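Local coordinates for rhamnosidase B (Bacillus sp., PDB 2OKX), which hydrolyses terminal alpha-L-rhamnose from glycosides as a member of glycoside hydrolase family 78, probably with inversion at the anomeric carbon, at residues I249-S255 with L294-L300; I798-S804 with W840-F846. All blocks are in the same frame, centred on the assembly; numbering follows the deposited sequence.

In the fold
Contact 1 comes first along the chain, in the D2 domain. The chain leaves strand 240-252, forms, among others, strands 256-262 and 288-294 of a second sheet, and returns at strand 297-309, which pairs with strand 240-252. Contact 1 closes this excursion of 38 residues and ties the two sheets together at one end. Contact 2 opens much later, in the helical domain. Its loop of 35 residues holds most of helix 801-813 and all of helix 817-833, so it joins the start of the first helix to the loop after the second. The two loops are in series and neither nest nor cross. The contacts' centres lie about 48 Å apart, their nearest atoms about 36 Å.

Contact 1: residues I249-S255 with L294-L300; sequences ILTLETS and LAAGEHL
The I249 side chain crosses that of L300, with I249 CD1 pressed on L300 CD1 at 3.4 Å, tighter than usual for two methyls. The two residues form a non-hydrogen-bonded antiparallel pair in a beta sandwich of the D2 domain, consistent with its galactose-binding-like clan. I249 CG1 is beside the backbone N (chi1 -59°), which leaves CG2 anti to it, near E298 CB at 4.0 Å. With an alanine here, L300 would probably lose its methyl partner and a gap would open between L300 and the aliphatic part of E298. T251 lies alongside E298 and points the same way, with OG1 against E298 CG. R327 of the neighbouring strand gives E298 a salt bridge and T251 OG1 a weak bond.

L250, L252 and H299 point to the opposite side of the sheet. There L294 fills the space between them. Its CD1 stands 4.0 Å above the H299 ring plane, over the centre, and touches L250 CD2 at 3.8 Å. L252 crosses L294 at about a right angle, with L252 CD1 against L294 CB. V258 of the second sheet touches L250, L252 and L294, so this side faces the inside of the sandwich, near its end.

L250 pairs with H299 and L252 with G297, each through two backbone bonds. G297 has phi/psi 124°/-167°, where any side chain would collide with the carbonyl O of A296. Beyond the strands, 253-255 carries the chain into the second sheet and 295-296 brings it back. They join where S255 OG donates to a lone pair of L294 O at 3.0 Å.

Contact 2: residues I798-S804 with W840-F846; sequences IGSPFMS and WEMYPNF
The N-terminal turn of helix 801-813, in the (alpha/alpha)6 barrel of the six-hairpin glycosidase domain, packs here on loop 840-846, mainly through Y843. P801 lies over one face of the Y843 ring in a CH-pi contact. Its CD is 4.0 Å from the ring centroid, close to the ring normal, and its CG also touches Y843 CE2 at 3.5 Å. G799 makes a second CH-pi contact: its CA is 3.6 Å from the centroid of the F846 ring, over the face. A CB on G799 would be tight against F846 CD2, so the lack of a side chain lets the ring come this close.

The backbones join where Y843 N donates to G799 O at 3.0 Å. The bond is nearly straight at the hydrogen (174°), but the donor is tilted from the carbonyl plane.

S800 is the N-cap. Its OG lies between the backbone N and the carbonyl carbon (chi1 68°) and accepts a weak bond from M803 N. D683 holds this turn from outside, bonding G799 N and S800 OG. A glycerol, probably from the crystallisation liquor, is hydrogen-bonded to I798 N and O beside F846 and may mark a pocket.

Y843 reaches past P801 to the first turn of the helix. There S804 OG lies at the ring edge, in plane, and shares a 2.7 Å hydrogen bond with Y843 OH.

Contact 1: residues I249-S255 with L294-L300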
loop_
_atom_site.group_PDB
_atom_site.type_symbol
_atom_site.label_atom_id
_atom_site.label_comp_id
_atom_site.label_asym_id
_atom_site.label_seq_id
_atom_site.Cartn_x
_atom_site.Cartn_y
_atom_site.Cartn_z
ATOM N N ILE A 249 10.384 -34.767 -6.160
ATOM C CA ILE A 249 10.048 -36.133 -6.531
ATOM C C ILE A 249 8.727 -36.492 -5.867
ATOM O O ILE A 249 8.619 -36.485 -4.641
ATOM C CB ILE A 249 11.122 -37.135 -6.061
ATOM C CG1 ILE A 249 12.476 -36.778 -6.675
ATOM C CG2 ILE A 249 10.720 -38.548 -6.457
ATOM C CD1 ILE A 249 12.495 -36.856 -8.186
ATOM N N LEU A 250 7.725 -36.794 -6.683
ATOM C CA LEU A 250 6.406 -37.167 -6.193
ATOM C C LEU A 250 6.299 -38.686 -6.189
ATOM O O LEU A 250 6.384 -39.317 -7.241
ATOM C CB LEU A 250 5.323 -36.581 -7.103
ATOM C CG LEU A 250 3.882 -37.037 -6.870
ATOM C CD1 LEU A 250 3.437 -36.644 -5.477
ATOM C CD2 LEU A 250 2.971 -36.411 -7.917
ATOM N N THR A 251 6.108 -39.269 -5.010
ATOM C CA THR A 251 5.999 -40.718 -4.893
ATOM C C THR A 251 4.608 -41.147 -4.456
ATOM O O THR A 251 4.127 -40.740 -3.396
ATOM C CB THR A 251 7.012 -41.276 -3.875
ATOM O OG1 THR A 251 8.332 -40.853 -4.230
ATOM C CG2 THR A 251 6.968 -42.795 -3.862
ATOM N N LEU A 252 3.968 -41.968 -5.283
ATOM C CA LEU A 252 2.636 -42.481 -4.987
ATOM C C LEU A 252 2.725 -43.914 -4.477
ATOM O O LEU A 252 3.338 -44.769 -5.118
ATOM C CB LEU A 252 1.755 -42.454 -6.235
ATOM C CG LEU A 252 1.105 -41.129 -6.632
ATOM C CD1 LEU A 252 0.205 -41.352 -7.837
ATOM C CD2 LEU A 252 0.291 -40.591 -5.465
ATOM N N GLU A 253 2.113 -44.174 -3.326
ATOM C CA GLU A 253 2.122 -45.514 -2.753
ATOM C C GLU A 253 1.324 -46.438 -3.665
ATOM O O GLU A 253 1.663 -47.608 -3.831
ATOM C CB GLU A 253 1.502 -45.502 -1.357
ATOM C CG GLU A 253 2.207 -44.583 -0.374
ATOM C CD GLU A 253 1.620 -44.665 1.024
ATOM O OE1 GLU A 253 2.092 -43.923 1.913
ATOM O OE2 GLU A 253 0.688 -45.473 1.232
ATOM N N THR A 254 0.263 -45.898 -4.255
ATOM C CA THR A 254 -0.588 -46.658 -5.160
ATOM C C THR A 254 -1.022 -45.774 -6.320
ATOM O O THR A 254 -0.984 -44.547 -6.224
ATOM C CB THR A 254 -1.849 -47.188 -4.442
ATOM O OG1 THR A 254 -2.579 -46.093 -3.873
ATOM C CG2 THR A 254 -1.464 -48.163 -3.340
ATOM N N SER A 255 -1.433 -46.402 -7.415
ATOM C CA SER A 255 -1.873 -45.673 -8.596
ATOM C C SER A 255 -3.039 -44.745 -8.261
ATOM O O SER A 255 -3.904 -45.095 -7.461
ATOM C CB SER A 255 -2.300 -46.658 -9.684
ATOM O OG SER A 255 -2.759 -45.977 -10.836
ATOM N N LEU A 294 -1.503 -40.790 -12.720
ATOM C CA LEU A 294 -0.259 -41.517 -12.511
ATOM C C LEU A 294 -0.411 -42.947 -12.007
ATOM O O LEU A 294 -1.472 -43.352 -11.532
ATOM C CB LEU A 294 0.618 -40.742 -11.525
ATOM C CG LEU A 294 0.809 -39.249 -11.806
ATOM C CD1 LEU A 294 1.583 -38.612 -10.665
ATOM C CD2 LEU A 294 1.538 -39.060 -13.124
ATOM N N ALA A 295 0.678 -43.701 -12.123
ATOM C CA ALA A 295 0.731 -45.077 -11.657
ATOM C C ALA A 295 1.608 -45.023 -10.415
ATOM O O ALA A 295 2.348 -44.057 -10.223
ATOM C CB ALA A 295 1.365 -45.970 -12.710
ATOM N N ALA A 296 1.525 -46.044 -9.569
ATOM C CA ALA A 296 2.326 -46.075 -8.352
ATOM C C ALA A 296 3.801 -45.899 -8.692
ATOM O O ALA A 296 4.241 -46.264 -9.780
ATOM C CB ALA A 296 2.110 -47.394 -7.617
ATOM N N GLY A 297 4.562 -45.332 -7.761
ATOM C CA GLY A 297 5.979 -45.135 -8.003
ATOM C C GLY A 297 6.443 -43.698 -7.866
ATOM O O GLY A 297 5.721 -42.838 -7.353
ATOM N N GLU A 298 7.657 -43.436 -8.332
ATOM C CA GLU A 298 8.231 -42.105 -8.255
ATOM C C GLU A 298 8.081 -41.332 -9.559
ATOM O O GLU A 298 8.143 -41.908 -10.645
ATOM C CB GLU A 298 9.710 -42.199 -7.882
ATOM C CG GLU A 298 9.951 -42.766 -6.499
ATOM C CD GLU A 298 11.412 -42.724 -6.097
ATOM O OE1 GLU A 298 11.712 -43.052 -4.931
ATOM O OE2 GLU A 298 12.257 -42.366 -6.945
ATOM N N HIS A 299 7.870 -40.025 -9.437
ATOM C CA HIS A 299 7.723 -39.155 -10.598
ATOM C C HIS A 299 8.432 -37.835 -10.344
ATOM O O HIS A 299 8.283 -37.235 -9.277
ATOM C CB HIS A 299 6.249 -38.875 -10.895
ATOM C CG HIS A 299 5.432 -40.104 -11.140
ATOM N ND1 HIS A 299 4.936 -40.883 -10.118
ATOM C CD2 HIS A 299 5.019 -40.685 -12.291
ATOM C CE1 HIS A 299 4.249 -41.890 -10.628
ATOM N NE2 HIS A 299 4.285 -41.793 -11.945
ATOM N N LEU A 300 9.208 -37.388 -11.325
ATOM C CA LEU A 300 9.933 -36.135 -11.204
ATOM C C LEU A 300 9.067 -35.020 -11.770
ATOM O O LEU A 300 8.681 -35.057 -12.940
ATOM C CB LEU A 300 11.261 -36.209 -11.967
ATOM C CG LEU A 300 12.142 -34.954 -11.996
ATOM C CD1 LEU A 300 12.484 -34.513 -10.582
ATOM C CD2 LEU A 300 13.417 -35.249 -12.777
#

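Contact 2: residues I798-S804 with W840-F846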
loop_
_atom_site.group_PDB
_atom_site.type_symbol
_atom_site.label_atom_id
_atom_site.label_comp_id
_atom_site.label_asym_id
_atom_site.label_seq_id
_atom_site.Cartn_x
_atom_site.Cartn_y
_atom_site.Cartn_z
ATOM N N ILE A 798 -10.195 7.238 -20.648
ATOM C CA ILE A 798 -9.641 7.314 -19.298
ATOM C C ILE A 798 -9.834 5.963 -18.618
ATOM O O ILE A 798 -10.940 5.419 -18.607
ATOM C CB ILE A 798 -10.344 8.419 -18.474
ATOM C CG1 ILE A 798 -9.997 9.794 -19.057
ATOM C CG2 ILE A 798 -9.920 8.337 -17.008
ATOM C CD1 ILE A 798 -10.646 10.951 -18.330
ATOM N N GLY A 799 -8.759 5.425 -18.048
ATOM C CA GLY A 799 -8.849 4.121 -17.416
ATOM C C GLY A 799 -8.883 4.054 -15.900
ATOM O O GLY A 799 -9.006 2.965 -15.341
ATOM N N SER A 800 -8.770 5.195 -15.224
ATOM C CA SER A 800 -8.798 5.186 -13.764
ATOM C C SER A 800 -9.369 6.483 -13.210
ATOM O O SER A 800 -9.283 7.534 -13.852
ATOM C CB SER A 800 -7.388 5.006 -13.205
ATOM O OG SER A 800 -6.600 6.156 -13.471
ATOM N N PRO A 801 -9.962 6.425 -12.009
ATOM C CA PRO A 801 -10.528 7.639 -11.410
ATOM C C PRO A 801 -9.397 8.628 -11.138
ATOM O O PRO A 801 -9.633 9.816 -10.931
ATOM C CB PRO A 801 -11.171 7.125 -10.122
ATOM C CG PRO A 801 -11.537 5.691 -10.473
ATOM C CD PRO A 801 -10.293 5.235 -11.204
ATOM N N PHE A 802 -8.170 8.113 -11.125
ATOM C CA PHE A 802 -6.983 8.935 -10.909
ATOM C C PHE A 802 -6.931 9.953 -12.039
ATOM O O PHE A 802 -6.793 11.155 -11.811
ATOM C CB PHE A 802 -5.725 8.060 -10.944
ATOM C CG PHE A 802 -4.434 8.839 -10.973
ATOM C CD1 PHE A 802 -3.492 8.604 -11.970
ATOM C CD2 PHE A 802 -4.149 9.783 -9.990
ATOM C CE1 PHE A 802 -2.280 9.299 -11.989
ATOM C CE2 PHE A 802 -2.939 10.482 -9.999
ATOM C CZ PHE A 802 -2.004 10.239 -11.001
ATOM N N MET A 803 -7.040 9.449 -13.265
ATOM C CA MET A 803 -7.023 10.293 -14.449
ATOM C C MET A 803 -8.291 11.145 -14.469
ATOM O O MET A 803 -8.272 12.280 -14.940
ATOM C CB MET A 803 -6.937 9.418 -15.704
ATOM C CG MET A 803 -6.780 10.182 -17.013
ATOM S SD MET A 803 -5.301 11.228 -17.098
ATOM C CE MET A 803 -6.044 12.774 -17.668
ATOM N N SER A 804 -9.390 10.597 -13.953
ATOM C CA SER A 804 -10.649 11.340 -13.901
ATOM C C SER A 804 -10.457 12.649 -13.136
ATOM O O SER A 804 -11.073 13.662 -13.463
ATOM C CB SER A 804 -11.744 10.514 -13.212
ATOM O OG SER A 804 -12.225 9.474 -14.049
ATOM N N TRP A 840 -12.384 2.695 -6.227
ATOM C CA TRP A 840 -11.559 1.754 -6.976
ATOM C C TRP A 840 -10.302 2.363 -7.564
ATOM O O TRP A 840 -10.281 3.525 -7.960
ATOM C CB TRP A 840 -12.356 1.132 -8.124
ATOM C CG TRP A 840 -13.552 0.345 -7.705
ATOM C CD1 TRP A 840 -13.888 -0.045 -6.438
ATOM C CD2 TRP A 840 -14.574 -0.163 -8.566
ATOM N NE1 TRP A 840 -15.062 -0.764 -6.460
ATOM C CE2 TRP A 840 -15.502 -0.851 -7.755
ATOM C CE3 TRP A 840 -14.796 -0.103 -9.948
ATOM C CZ2 TRP A 840 -16.639 -1.475 -8.280
ATOM C CZ3 TRP A 840 -15.927 -0.722 -10.471
ATOM C CH2 TRP A 840 -16.833 -1.400 -9.635
ATOM N N GLU A 841 -9.262 1.542 -7.645
ATOM C CA GLU A 841 -7.988 1.955 -8.208
ATOM C C GLU A 841 -8.159 2.256 -9.697
ATOM O O GLU A 841 -7.610 3.227 -10.214
ATOM C CB GLU A 841 -6.970 0.826 -8.030
ATOM C CG GLU A 841 -5.599 1.088 -8.620
ATOM C CD GLU A 841 -4.698 -0.140 -8.529
ATOM O OE1 GLU A 841 -3.481 -0.009 -8.770
ATOM O OE2 GLU A 841 -5.211 -1.239 -8.219
ATOM N N MET A 842 -8.918 1.409 -10.382
ATOM C CA MET A 842 -9.135 1.566 -11.814
ATOM C C MET A 842 -10.575 1.271 -12.189
ATOM O O MET A 842 -11.358 0.777 -11.368
ATOM C CB MET A 842 -8.230 0.603 -12.592
ATOM C CG MET A 842 -6.748 0.746 -12.296
ATOM S SD MET A 842 -5.802 -0.649 -12.959
ATOM C CE MET A 842 -6.307 -1.935 -11.801
ATOM N N TYR A 843 -10.914 1.572 -13.440
ATOM C CA TYR A 843 -12.248 1.315 -13.959
ATOM C C TYR A 843 -12.277 -0.076 -14.576
ATOM O O TYR A 843 -11.237 -0.618 -14.955
ATOM C CB TYR A 843 -12.617 2.352 -15.024
ATOM C CG TYR A 843 -12.895 3.725 -14.466
ATOM C CD1 TYR A 843 -12.322 4.861 -15.039
ATOM C CD2 TYR A 843 -13.736 3.891 -13.365
ATOM C CE1 TYR A 843 -12.581 6.131 -14.529
ATOM C CE2 TYR A 843 -14.002 5.155 -12.848
ATOM C CZ TYR A 843 -13.419 6.270 -13.435
ATOM O OH TYR A 843 -13.674 7.522 -12.920
ATOM N N PRO A 844 -13.469 -0.680 -14.669
ATOM C CA PRO A 844 -13.604 -2.017 -15.254
ATOM C C PRO A 844 -13.356 -1.974 -16.758
ATOM O O PRO A 844 -13.350 -0.902 -17.365
ATOM C CB PRO A 844 -15.054 -2.389 -14.945
ATOM C CG PRO A 844 -15.370 -1.599 -13.726
ATOM C CD PRO A 844 -14.724 -0.267 -14.022
ATOM N N ASN A 845 -13.152 -3.149 -17.345
ATOM C CA ASN A 845 -12.940 -3.301 -18.780
ATOM C C ASN A 845 -11.633 -2.771 -19.365
ATOM O O ASN A 845 -11.575 -2.379 -20.532
ATOM C CB ASN A 845 -14.134 -2.719 -19.543
ATOM C CG ASN A 845 -15.443 -3.399 -19.169
ATOM O OD1 ASN A 845 -15.485 -4.613 -18.950
ATOM N ND2 ASN A 845 -16.520 -2.622 -19.103
ATOM N N PHE A 846 -10.591 -2.750 -18.541
ATOM C CA PHE A 846 -9.254 -2.351 -18.971
ATOM C C PHE A 846 -8.387 -3.512 -18.496
ATOM O O PHE A 846 -8.503 -3.943 -17.350
ATOM C CB PHE A 846 -8.801 -1.047 -18.306
ATOM C CG PHE A 846 -9.410 0.190 -18.910
ATOM C CD1 PHE A 846 -10.677 0.616 -18.529
ATOM C CD2 PHE A 846 -8.714 0.921 -19.870
ATOM C CE1 PHE A 846 -11.245 1.752 -19.094
ATOM C CE2 PHE A 846 -9.275 2.060 -20.444
ATOM C CZ PHE A 846 -10.541 2.477 -20.055
#